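Local structure of polymeric immunoglobulin receptor (Mus musculus, 4NOB) at residues A[22-28]-A[77-83]; A[38-44]-A[93-99]. The protein probably binds polymeric immunoglobulins through this first V-type Ig domain and, as the receptor that gives rise to secretory component, carries them across epithelia. All coordinates share one frame. Residue numbers count along the deposited sequence, not the author numbering.

Contact 1: A[22-28]-A[77-83]; sequences VSITCYY and NTFVINI. With NAG (2-acetamido-2-deoxy-beta-D-glucopyranose), chain B; EDO (1,2-ethanediol), chain F.
Two neighbouring antiparallel strands, 22-27 and 78-83, meet here in the sheet of the V-set immunoglobulin sandwich that holds B, E and D. They correspond to strands B and E of that fold. Both backbones are extended. The strand axes approach to 4.5 Å, with N-to-C directions 159° apart. V22 pairs with I83, I24 with I81 and C26 with F79 as hydrogen-bonded pairs. S23-N82, T25-V80 and Y27-T78 are the non-hydrogen-bonded pairs between them, each with CA atoms 4.5 Å apart. The ladder runs V22 N to I83 O 2.9 Å, I83 N to V22 O 3.0 Å, I24 N to I81 O and I81 N to I24 O both 2.8 Å, and C26 N to F79 O and F79 N to C26 O both 2.9 Å. Y28 N to N77 O, 3.1 Å, extends it. N77 has positive phi (59°), and N77 and T78 both face F73 in a G1 beta bulge.

V22, I24, C26, F79, I81 and I83 share the inner face. F79 is in the p rotamer, so its ring lies face-on against C26 CB, 4.1 Å from the centroid, a CH-pi contact. C26 SG is oblique to the ring, 5.2 Å from its centroid. On the other face, S23 OG donates to N82 OD1 at 2.8 Å. Y27, also on this face, has its OH 3.5 Å from NAG C8 of the attached glycan.

Strand 68-73 flanks 78-83 on its other edge. Across the sandwich, C26 is disulfide-bonded to C96 of strand 92-98, and W41 of strand 39-44 packs on I24, I81 and I83.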
loop_
_atom_site.group_PDB
_atom_site.type_symbol
_atom_site.label_atom_id
_atom_site.label_comp_id
_atom_site.label_asym_id
_atom_site.label_seq_id
_atom_site.Cartn_x
_atom_site.Cartn_y
_atom_site.Cartn_z
ATOM N N VAL A 22 -6.469 1.577 -7.888
ATOM C CA VAL A 22 -5.158 1.029 -8.098
ATOM C C VAL A 22 -4.977 -0.305 -7.377
ATOM O O VAL A 22 -5.711 -0.633 -6.454
ATOM C CB VAL A 22 -4.021 1.917 -7.677
ATOM C CG1 VAL A 22 -3.938 3.152 -8.552
ATOM C CG2 VAL A 22 -4.140 2.228 -6.206
ATOM N N SER A 23 -4.042 -1.130 -7.896
ATOM C CA SER A 23 -3.717 -2.413 -7.316
ATOM C C SER A 23 -2.257 -2.518 -7.211
ATOM O O SER A 23 -1.567 -2.637 -8.282
ATOM C CB SER A 23 -4.250 -3.519 -8.170
ATOM O OG SER A 23 -4.119 -4.801 -7.647
ATOM N N ILE A 24 -1.739 -2.386 -5.994
ATOM C CA ILE A 24 -0.269 -2.238 -5.758
ATOM C C ILE A 24 0.275 -3.528 -5.254
ATOM O O ILE A 24 -0.145 -4.001 -4.212
ATOM C CB ILE A 24 -0.054 -1.159 -4.744
ATOM C CG1 ILE A 24 -0.441 0.227 -5.381
ATOM C CG2 ILE A 24 1.370 -1.104 -4.198
ATOM C CD1 ILE A 24 -0.608 1.327 -4.414
ATOM N N THR A 25 1.174 -4.184 -6.001
ATOM C CA THR A 25 1.785 -5.448 -5.632
ATOM C C THR A 25 3.140 -5.196 -5.025
ATOM O O THR A 25 3.983 -4.473 -5.556
ATOM C CB THR A 25 2.022 -6.398 -6.826
ATOM O OG1 THR A 25 0.711 -6.769 -7.314
ATOM C CG2 THR A 25 2.796 -7.606 -6.447
ATOM N N CYS A 26 3.305 -5.696 -3.818
ATOM C CA CYS A 26 4.618 -5.715 -3.100
ATOM C C CYS A 26 5.086 -7.155 -3.010
ATOM O O CYS A 26 4.343 -8.063 -2.649
ATOM C CB CYS A 26 4.555 -5.028 -1.791
ATOM S SG CYS A 26 4.381 -3.179 -2.099
ATOM N N TYR A 27 6.400 -7.351 -3.270
ATOM C CA TYR A 27 7.103 -8.607 -3.286
ATOM C C TYR A 27 7.991 -8.698 -2.054
ATOM O O TYR A 27 8.621 -7.730 -1.661
ATOM C CB TYR A 27 8.026 -8.648 -4.491
ATOM C CG TYR A 27 7.336 -8.651 -5.817
ATOM C CD1 TYR A 27 6.969 -7.451 -6.416
ATOM C CD2 TYR A 27 7.153 -9.793 -6.528
ATOM C CE1 TYR A 27 6.343 -7.452 -7.723
ATOM C CE2 TYR A 27 6.557 -9.772 -7.769
ATOM C CZ TYR A 27 6.181 -8.595 -8.340
ATOM O OH TYR A 27 5.667 -8.653 -9.692
ATOM N N TYR A 28 7.998 -9.892 -1.454
ATOM C CA TYR A 28 8.813 -10.098 -0.254
ATOM C C TYR A 28 9.688 -11.343 -0.412
ATOM O O TYR A 28 9.526 -12.139 -1.361
ATOM C CB TYR A 28 7.934 -10.114 0.985
ATOM C CG TYR A 28 6.769 -11.067 0.961
ATOM C CD1 TYR A 28 6.934 -12.426 1.189
ATOM C CD2 TYR A 28 5.472 -10.591 0.779
ATOM C CE1 TYR A 28 5.847 -13.277 1.211
ATOM C CE2 TYR A 28 4.396 -11.451 0.829
ATOM C CZ TYR A 28 4.597 -12.760 1.062
ATOM O OH TYR A 28 3.519 -13.601 1.111
ATOM N N ASN A 77 4.636 -15.309 -2.881
ATOM C CA ASN A 77 5.427 -14.398 -2.060
ATOM C C ASN A 77 5.163 -12.921 -2.368
ATOM O O ASN A 77 6.096 -12.116 -2.478
ATOM C CB ASN A 77 6.913 -14.747 -2.112
ATOM C CG ASN A 77 7.130 -16.170 -1.744
ATOM O OD1 ASN A 77 6.676 -16.597 -0.669
ATOM N ND2 ASN A 77 7.883 -16.899 -2.532
ATOM N N THR A 78 3.900 -12.562 -2.543
ATOM C CA THR A 78 3.500 -11.204 -2.723
ATOM C C THR A 78 2.295 -10.876 -1.864
ATOM O O THR A 78 1.612 -11.764 -1.381
ATOM C CB THR A 78 3.085 -10.879 -4.188
ATOM O OG1 THR A 78 1.882 -11.546 -4.572
ATOM C CG2 THR A 78 4.204 -11.259 -5.133
ATOM N N PHE A 79 2.031 -9.591 -1.733
ATOM C CA PHE A 79 0.693 -9.130 -1.299
ATOM C C PHE A 79 0.273 -7.929 -2.114
ATOM O O PHE A 79 1.112 -7.284 -2.756
ATOM C CB PHE A 79 0.639 -8.787 0.233
ATOM C CG PHE A 79 1.510 -7.655 0.735
ATOM C CD1 PHE A 79 2.867 -7.860 0.940
ATOM C CD2 PHE A 79 0.936 -6.400 1.097
ATOM C CE1 PHE A 79 3.664 -6.813 1.409
ATOM C CE2 PHE A 79 1.757 -5.424 1.598
ATOM C CZ PHE A 79 3.055 -5.643 1.784
ATOM N N VAL A 80 -1.030 -7.711 -2.173
ATOM C CA VAL A 80 -1.621 -6.666 -3.015
ATOM C C VAL A 80 -2.451 -5.717 -2.146
ATOM O O VAL A 80 -3.185 -6.198 -1.265
ATOM C CB VAL A 80 -2.412 -7.249 -4.148
ATOM C CG1 VAL A 80 -2.973 -6.197 -5.040
ATOM C CG2 VAL A 80 -1.591 -8.207 -4.939
ATOM N N ILE A 81 -2.286 -4.425 -2.407
ATOM C CA ILE A 81 -3.125 -3.426 -1.801
ATOM C C ILE A 81 -3.983 -2.823 -2.873
ATOM O O ILE A 81 -3.498 -2.240 -3.836
ATOM C CB ILE A 81 -2.244 -2.327 -1.146
ATOM C CG1 ILE A 81 -1.245 -2.898 -0.156
ATOM C CG2 ILE A 81 -3.122 -1.318 -0.460
ATOM C CD1 ILE A 81 0.177 -2.772 -0.566
ATOM N N ASN A 82 -5.280 -2.999 -2.719
ATOM C CA ASN A 82 -6.278 -2.403 -3.656
ATOM C C ASN A 82 -6.903 -1.202 -3.012
ATOM O O ASN A 82 -7.341 -1.285 -1.855
ATOM C CB ASN A 82 -7.331 -3.453 -3.980
ATOM C CG ASN A 82 -6.812 -4.618 -4.824
ATOM O OD1 ASN A 82 -5.954 -4.438 -5.621
ATOM N ND2 ASN A 82 -7.373 -5.759 -4.621
ATOM N N ILE A 83 -6.913 -0.091 -3.706
ATOM C CA ILE A 83 -7.452 1.181 -3.232
ATOM C C ILE A 83 -8.325 1.747 -4.297
ATOM O O ILE A 83 -7.873 1.937 -5.405
ATOM C CB ILE A 83 -6.365 2.219 -2.825
ATOM C CG1 ILE A 83 -5.196 1.550 -2.015
ATOM C CG2 ILE A 83 -7.021 3.323 -2.022
ATOM C CD1 ILE A 83 -4.039 2.475 -1.925
HETATM C C1 NAG B . 0.241 -14.047 -7.280
HETATM C C2 NAG B . 0.149 -13.301 -8.601
HETATM C C3 NAG B . -1.254 -12.722 -8.825
HETATM C C4 NAG B . -2.261 -13.827 -8.675
HETATM C C5 NAG B . -2.040 -14.426 -7.291
HETATM C C6 NAG B . -3.048 -15.574 -7.024
HETATM C C7 NAG B . 2.186 -12.134 -9.376
HETATM C C8 NAG B . 3.099 -10.918 -9.231
HETATM N N2 NAG B . 1.141 -12.220 -8.537
HETATM O O3 NAG B . -1.317 -12.233 -10.182
HETATM O O4 NAG B . -3.640 -13.342 -8.762
HETATM O O5 NAG B . -0.765 -15.035 -7.250
HETATM O O6 NAG B . -2.943 -16.562 -8.084
HETATM O O7 NAG B . 2.478 -13.043 -10.172
HETATM C C1 EDO F . -1.352 0.542 -10.477
HETATM O O1 EDO F . -2.631 -0.117 -10.283
HETATM C C2 EDO F . -0.499 0.242 -9.258
HETATM O O2 EDO F . 0.765 -0.451 -9.451
HETATM O O HOH W 1 -7.740 -2.155 -7.568
#

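Contact 2: A[38-44]-A[93-99]; sequences RKYWCRQ and SYKCGLG. With EDO (1,2-ethanediol), chain E.
Backbone hydrogen bonds join strands 39-44 and 92-98, the antiparallel C and F strands of the V-set fold. Both are extended. Their axes come within 4.5 Å, with directions 153° apart. Y40-G97 and C42-K95 are hydrogen-bonded pairs. K39-L98, W41-C96 and R43-Y94 are non-hydrogen-bonded. Y40 N to G97 O and K95 N to C42 O are both 2.9 Å; G97 N to Y40 O and C42 N to K95 O are both 3.0 Å. Q44 N to S93 O and G99 N to R38 O, both 2.8 Å, close the ends. R38 NH1 also donates to G99 O at 2.7 Å. G99 has phi 95° and psi -128°, which calls for glycine.

Among the aromatics, Y40 (p rotamer) lies over G97, with G97 CA 3.8 Å from the ring centroid, where a CB would clash. On the other face, W41 is t and Y94 is m. Y94 CB sits 3.6 Å from the centroid of the W41 six-membered ring. The two rings are nearly parallel but barely overlap. R43 CG lies over the Y94 ring.

Water 2 bridges Y40 OH (2.7 Å) and L98 O (2.8 Å).

The W41 face is apolar around W41 and C96, the Ig-fold tryptophan and the cysteine bonded to C26, but holds K39 (bonded to T37) and R43 (to D89) at its ends. The Y40 face carries C42, bonded to C50, and K95, salt-bridged to D108.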
loop_
_atom_site.group_PDB
_atom_site.type_symbol
_atom_site.label_atom_id
_atom_site.label_comp_id
_atom_site.label_asym_id
_atom_site.label_seq_id
_atom_site.Cartn_x
_atom_site.Cartn_y
_atom_site.Cartn_z
ATOM N N ARG A 38 2.864 -10.167 9.644
ATOM C CA ARG A 38 1.970 -9.023 9.366
ATOM C C ARG A 38 2.434 -8.273 8.106
ATOM O O ARG A 38 3.626 -8.006 7.910
ATOM C CB ARG A 38 1.961 -8.079 10.560
ATOM C CG ARG A 38 1.215 -6.796 10.366
ATOM C CD ARG A 38 1.244 -5.996 11.635
ATOM N NE ARG A 38 0.605 -4.648 11.514
ATOM C CZ ARG A 38 1.249 -3.523 11.224
ATOM N NH1 ARG A 38 2.564 -3.409 11.114
ATOM N NH2 ARG A 38 0.503 -2.419 11.183
ATOM N N LYS A 39 1.487 -7.963 7.231
ATOM C CA LYS A 39 1.687 -7.076 6.122
ATOM C C LYS A 39 0.959 -5.798 6.380
ATOM O O LYS A 39 -0.142 -5.766 6.947
ATOM C CB LYS A 39 1.088 -7.677 4.850
ATOM C CG LYS A 39 1.327 -9.134 4.582
ATOM C CD LYS A 39 2.736 -9.566 4.446
ATOM C CE LYS A 39 3.024 -11.010 4.116
ATOM N NZ LYS A 39 2.388 -11.927 5.079
ATOM N N TYR A 40 1.508 -4.687 5.860
ATOM C CA TYR A 40 0.855 -3.370 6.061
ATOM C C TYR A 40 1.051 -2.441 4.885
ATOM O O TYR A 40 1.993 -2.566 4.111
ATOM C CB TYR A 40 1.338 -2.699 7.371
ATOM C CG TYR A 40 2.784 -2.366 7.398
ATOM C CD1 TYR A 40 3.292 -1.210 6.791
ATOM C CD2 TYR A 40 3.732 -3.212 7.954
ATOM C CE1 TYR A 40 4.641 -0.945 6.783
ATOM C CE2 TYR A 40 5.066 -2.926 7.912
ATOM C CZ TYR A 40 5.531 -1.784 7.306
ATOM O OH TYR A 40 6.885 -1.419 7.320
ATOM N N TRP A 41 0.184 -1.437 4.849
ATOM C CA TRP A 41 0.243 -0.296 3.969
ATOM C C TRP A 41 0.056 0.897 4.912
ATOM O O TRP A 41 -0.936 0.994 5.605
ATOM C CB TRP A 41 -0.832 -0.354 2.924
ATOM C CG TRP A 41 -1.030 0.824 2.041
ATOM C CD1 TRP A 41 -2.097 1.682 2.090
ATOM C CD2 TRP A 41 -0.198 1.277 0.954
ATOM N NE1 TRP A 41 -1.995 2.658 1.127
ATOM C CE2 TRP A 41 -0.853 2.387 0.374
ATOM C CE3 TRP A 41 1.008 0.837 0.406
ATOM C CZ2 TRP A 41 -0.360 3.059 -0.740
ATOM C CZ3 TRP A 41 1.486 1.502 -0.692
ATOM C CH2 TRP A 41 0.794 2.592 -1.250
ATOM N N CYS A 42 0.964 1.853 4.823
ATOM C CA CYS A 42 0.953 3.035 5.719
ATOM C C CYS A 42 1.306 4.300 4.916
ATOM O O CYS A 42 1.955 4.247 3.885
ATOM C CB CYS A 42 1.904 2.828 6.891
ATOM S SG CYS A 42 3.651 2.660 6.486
ATOM N N ARG A 43 0.841 5.448 5.440
ATOM C CA ARG A 43 1.144 6.760 4.869
ATOM C C ARG A 43 2.119 7.507 5.736
ATOM O O ARG A 43 1.950 7.591 6.936
ATOM C CB ARG A 43 -0.169 7.596 4.801
ATOM C CG ARG A 43 0.015 8.933 4.072
ATOM C CD ARG A 43 -1.341 9.653 3.718
ATOM N NE ARG A 43 -1.053 10.776 2.812
ATOM C CZ ARG A 43 -1.950 11.336 2.078
ATOM N NH1 ARG A 43 -3.185 10.945 2.077
ATOM N NH2 ARG A 43 -1.590 12.389 1.361
ATOM N N GLN A 44 3.197 7.932 5.089
ATOM C CA GLN A 44 4.200 8.747 5.767
ATOM C C GLN A 44 3.677 10.126 6.042
ATOM O O GLN A 44 3.078 10.815 5.206
ATOM C CB GLN A 44 5.408 8.877 4.838
ATOM C CG GLN A 44 6.060 7.595 4.468
ATOM C CD GLN A 44 7.545 7.691 4.227
ATOM O OE1 GLN A 44 8.303 7.821 5.194
ATOM N NE2 GLN A 44 7.976 7.607 2.951
ATOM N N SER A 93 3.028 9.964 0.133
ATOM C CA SER A 93 4.205 9.068 0.295
ATOM C C SER A 93 3.781 7.961 1.254
ATOM O O SER A 93 3.296 8.225 2.336
ATOM C CB SER A 93 5.386 9.827 0.900
ATOM O OG SER A 93 5.806 10.837 0.000
ATOM N N TYR A 94 3.887 6.736 0.762
ATOM C CA TYR A 94 3.439 5.514 1.452
ATOM C C TYR A 94 4.538 4.488 1.556
ATOM O O TYR A 94 5.564 4.551 0.867
ATOM C CB TYR A 94 2.224 4.927 0.691
ATOM C CG TYR A 94 1.023 5.825 0.632
ATOM C CD1 TYR A 94 0.916 6.810 -0.314
ATOM C CD2 TYR A 94 -0.016 5.646 1.493
ATOM C CE1 TYR A 94 -0.194 7.665 -0.344
ATOM C CE2 TYR A 94 -1.163 6.451 1.436
ATOM C CZ TYR A 94 -1.252 7.446 0.500
ATOM O OH TYR A 94 -2.414 8.208 0.425
ATOM N N LYS A 95 4.267 3.457 2.381
ATOM C CA LYS A 95 5.106 2.279 2.408
ATOM C C LYS A 95 4.253 1.003 2.393
ATOM O O LYS A 95 3.198 1.014 3.028
ATOM C CB LYS A 95 6.047 2.245 3.640
ATOM C CG LYS A 95 7.025 3.362 3.730
ATOM C CD LYS A 95 7.848 3.185 4.989
ATOM C CE LYS A 95 8.647 4.434 5.288
ATOM N NZ LYS A 95 9.707 4.721 4.282
ATOM N N CYS A 96 4.697 0.015 1.664
ATOM C CA CYS A 96 4.200 -1.344 1.904
ATOM C C CYS A 96 5.275 -2.085 2.679
ATOM O O CYS A 96 6.464 -1.858 2.422
ATOM C CB CYS A 96 3.826 -2.060 0.627
ATOM S SG CYS A 96 5.238 -2.331 -0.466
ATOM N N GLY A 97 4.931 -2.932 3.623
ATOM C CA GLY A 97 5.889 -3.607 4.388
ATOM C C GLY A 97 5.427 -4.818 5.118
ATOM O O GLY A 97 4.241 -5.186 5.144
ATOM N N LEU A 98 6.424 -5.423 5.809
ATOM C CA LEU A 98 6.252 -6.617 6.631
ATOM C C LEU A 98 6.675 -6.289 8.069
ATOM O O LEU A 98 7.707 -5.662 8.293
ATOM C CB LEU A 98 7.109 -7.774 6.134
ATOM C CG LEU A 98 6.479 -8.682 5.060
ATOM C CD1 LEU A 98 6.082 -7.921 3.860
ATOM C CD2 LEU A 98 7.476 -9.805 4.733
ATOM N N GLY A 99 5.891 -6.834 9.016
ATOM C CA GLY A 99 6.206 -6.668 10.443
ATOM C C GLY A 99 5.413 -5.495 10.965
ATOM O O GLY A 99 4.277 -5.419 10.812
HETATM C C1 EDO E . -6.369 8.683 2.899
HETATM O O1 EDO E . -5.942 9.779 2.063
HETATM C C2 EDO E . -5.157 8.012 3.391
HETATM O O2 EDO E . -4.394 8.891 4.226
HETATM O O HOH W 2 8.370 -3.050 8.901
HETATM O O HOH W 3 2.226 11.359 2.637
HETATM O O HOH W 4 7.219 6.777 0.555
#

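In the fold
Contacts 1 and 2 lie on the two facing sheets of one V-set sandwich, with centres 11 Å apart. The C26-C96 disulfide, SG to SG 2.0 Å, joins them directly. Their segments alternate along the chain. Both are partly buried, each turning one face to the shared core. There F79 CE1 meets L98 CD1 at 3.6 Å, and Y28 CE2 meets K39 CE at 3.6 Å. Their other faces differ. Contact 1 presents S23, T25, Y27 and N82, with the glycan beside Y27. The other face of contact 2 carries Y40, K95 and the C42-C50 disulfide, of which Y40 and C42 are buried. Contact 2 buries more surface, 880 against 726 Å².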